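Local coordinates for protein pyridine nucleotide-disulphide oxidoreductase dimerisation region (Escherichia coli BL21, PDB 6KYY) that is an FAD-containing flavoprotein disulfide reductase induced by hypochlorous acid, probably involved in resistance to reactive chlorine species, and binds copper(II), at residues M341-S346 against D380-L385. Sequence-based numbering, arbitrary orientation.
Sequences MTPPLS and DTRGVL
Pro343 touches Arg382 through CG and CD. Pro343 CG approaches Arg382 O at 3.5 Å, while Pro343 CD lies 4.0 Å from Arg382 CB and equally far from Arg382 NE, the two side chains crossing at about a right angle. A compact proline suits this place: its ring can rest against both the arginine backbone and the start of its side chain. The peptide bond before Pro343 is cis, a geometry that proline tolerates more readily than other residues. The preceding carbonyl, Thr342 O, lies over one face of the guanidinium, 3.2 Å from NH2 of Arg382, but the angle is too poor for a hydrogen bond.

NE and NH2 of Arg382 turn to Asp380. The Arg382 chain bends at chi3 (-40°), which places NE beside the carboxylate; the two nitrogens then grip Asp380 side-on, Arg382 NE bonding Asp380 OD2 at 3.0 Å through a syn lone pair and Arg382 NH2 bonding Asp380 OD1 at 3.2 Å. This two-point salt bridge within the turn limits rotation of both groups. Thr342 CG2, anti to the backbone N, packs against the pair, 3.3 Å from Asp380 OD1 and 3.6 Å from Arg382 NH2. Threonine serves two purposes here, since its OG1 turns to Gln66 for a hydrogen bond. Gly383 follows with phi 105° and psi -169°, where a CB would jam against Arg382 O and sit tight against Pro343 CG.

Within the dimerisation domain, the contact joins the loops leading into strands 345-349 and 384-390, which flank strand 396-402 in an antiparallel sheet. Pro343 also touches Ile215 of helix 206-218, and Thr342 touches Asn186 of helix 175-186.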
loop_
_atom_site.group_PDB
_atom_site.type_symbol
_atom_site.label_atom_id
_atom_site.label_comp_id
_atom_site.label_asym_id
_atom_site.label_seq_id
_atom_site.Cartn_x
_atom_site.Cartn_y
_atom_site.Cartn_z
ATOM N N MET B 341 5.590 -12.770 -0.557
ATOM C CA MET B 341 5.458 -13.509 -1.804
ATOM C C MET B 341 4.877 -12.613 -2.887
ATOM O O MET B 341 5.048 -11.391 -2.865
ATOM C CB MET B 341 4.544 -14.722 -1.645
ATOM C CG MET B 341 5.015 -15.802 -0.715
ATOM S SD MET B 341 3.744 -17.074 -0.697
ATOM C CE MET B 341 2.321 -16.110 -0.196
ATOM N N THR B 342 4.171 -13.234 -3.830
ATOM C CA THR B 342 3.365 -12.525 -4.819
ATOM C C THR B 342 2.109 -13.361 -5.034
ATOM O O THR B 342 2.157 -14.395 -5.722
ATOM C CB THR B 342 4.120 -12.314 -6.129
ATOM O OG1 THR B 342 5.336 -11.598 -5.873
ATOM C CG2 THR B 342 3.270 -11.525 -7.114
ATOM N N PRO B 343 0.970 -12.964 -4.448
ATOM C CA PRO B 343 0.789 -11.774 -3.611
ATOM C C PRO B 343 1.209 -11.992 -2.156
ATOM O O PRO B 343 1.132 -13.115 -1.660
ATOM C CB PRO B 343 -0.711 -11.516 -3.710
ATOM C CG PRO B 343 -1.300 -12.876 -3.868
ATOM C CD PRO B 343 -0.288 -13.716 -4.608
ATOM N N PRO B 344 1.647 -10.928 -1.488
ATOM C CA PRO B 344 2.150 -11.074 -0.116
ATOM C C PRO B 344 1.052 -11.426 0.879
ATOM O O PRO B 344 -0.117 -11.071 0.712
ATOM C CB PRO B 344 2.758 -9.699 0.191
ATOM C CG PRO B 344 2.184 -8.769 -0.829
ATOM C CD PRO B 344 1.897 -9.586 -2.041
ATOM N N LEU B 345 1.454 -12.136 1.934
ATOM C CA LEU B 345 0.560 -12.603 2.991
ATOM C C LEU B 345 0.830 -11.785 4.248
ATOM O O LEU B 345 1.887 -11.929 4.870
ATOM C CB LEU B 345 0.771 -14.095 3.255
ATOM C CG LEU B 345 -0.110 -14.828 4.275
ATOM C CD1 LEU B 345 0.489 -14.789 5.680
ATOM C CD2 LEU B 345 -1.538 -14.287 4.273
ATOM N N SER B 346 -0.128 -10.946 4.629
ATOM C CA SER B 346 -0.022 -10.112 5.816
ATOM C C SER B 346 -1.029 -10.566 6.864
ATOM O O SER B 346 -2.128 -11.023 6.535
ATOM C CB SER B 346 -0.249 -8.638 5.470
ATOM O OG SER B 346 0.808 -8.147 4.667
ATOM N N ASP B 380 -3.243 -9.006 -10.904
ATOM C CA ASP B 380 -2.896 -10.028 -9.905
ATOM C C ASP B 380 -4.111 -10.216 -8.990
ATOM O O ASP B 380 -4.173 -9.720 -7.862
ATOM C CB ASP B 380 -1.644 -9.673 -9.103
ATOM C CG ASP B 380 -0.989 -10.901 -8.480
ATOM O OD1 ASP B 380 0.149 -10.803 -7.967
ATOM O OD2 ASP B 380 -1.622 -11.974 -8.510
ATOM N N THR B 381 -5.100 -10.947 -9.501
ATOM C CA THR B 381 -6.312 -11.248 -8.750
ATOM C C THR B 381 -6.187 -12.527 -7.933
ATOM O O THR B 381 -7.195 -13.200 -7.687
ATOM C CB THR B 381 -7.510 -11.338 -9.700
ATOM O OG1 THR B 381 -7.625 -12.675 -10.202
ATOM C CG2 THR B 381 -7.341 -10.373 -10.870
ATOM N N ARG B 382 -4.977 -12.887 -7.515
ATOM C CA ARG B 382 -4.763 -14.058 -6.679
ATOM C C ARG B 382 -4.865 -13.690 -5.201
ATOM O O ARG B 382 -4.677 -12.537 -4.806
ATOM C CB ARG B 382 -3.398 -14.686 -6.960
ATOM C CG ARG B 382 -3.371 -15.632 -8.142
ATOM C CD ARG B 382 -1.945 -16.025 -8.476
ATOM N NE ARG B 382 -1.033 -14.891 -8.361
ATOM C CZ ARG B 382 0.224 -14.895 -8.794
ATOM N NH1 ARG B 382 0.723 -15.978 -9.374
ATOM N NH2 ARG B 382 0.982 -13.817 -8.645
ATOM N N GLY B 383 -5.161 -14.690 -4.386
ATOM C CA GLY B 383 -5.222 -14.526 -2.949
ATOM C C GLY B 383 -6.650 -14.505 -2.437
ATOM O O GLY B 383 -7.612 -14.800 -3.152
ATOM N N VAL B 384 -6.777 -14.136 -1.163
ATOM C CA VAL B 384 -8.067 -14.135 -0.480
ATOM C C VAL B 384 -7.960 -13.218 0.729
ATOM O O VAL B 384 -6.867 -12.957 1.236
ATOM C CB VAL B 384 -8.482 -15.573 -0.072
ATOM C CG1 VAL B 384 -7.657 -16.053 1.114
ATOM C CG2 VAL B 384 -9.973 -15.643 0.233
ATOM N N LEU B 385 -9.102 -12.710 1.182
ATOM C CA LEU B 385 -9.200 -11.939 2.412
ATOM C C LEU B 385 -10.090 -12.682 3.395
ATOM O O LEU B 385 -11.108 -13.264 3.008
ATOM C CB LEU B 385 -9.771 -10.540 2.157
ATOM C CG LEU B 385 -9.039 -9.641 1.163
ATOM C CD1 LEU B 385 -9.511 -8.204 1.314
ATOM C CD2 LEU B 385 -7.539 -9.738 1.362
#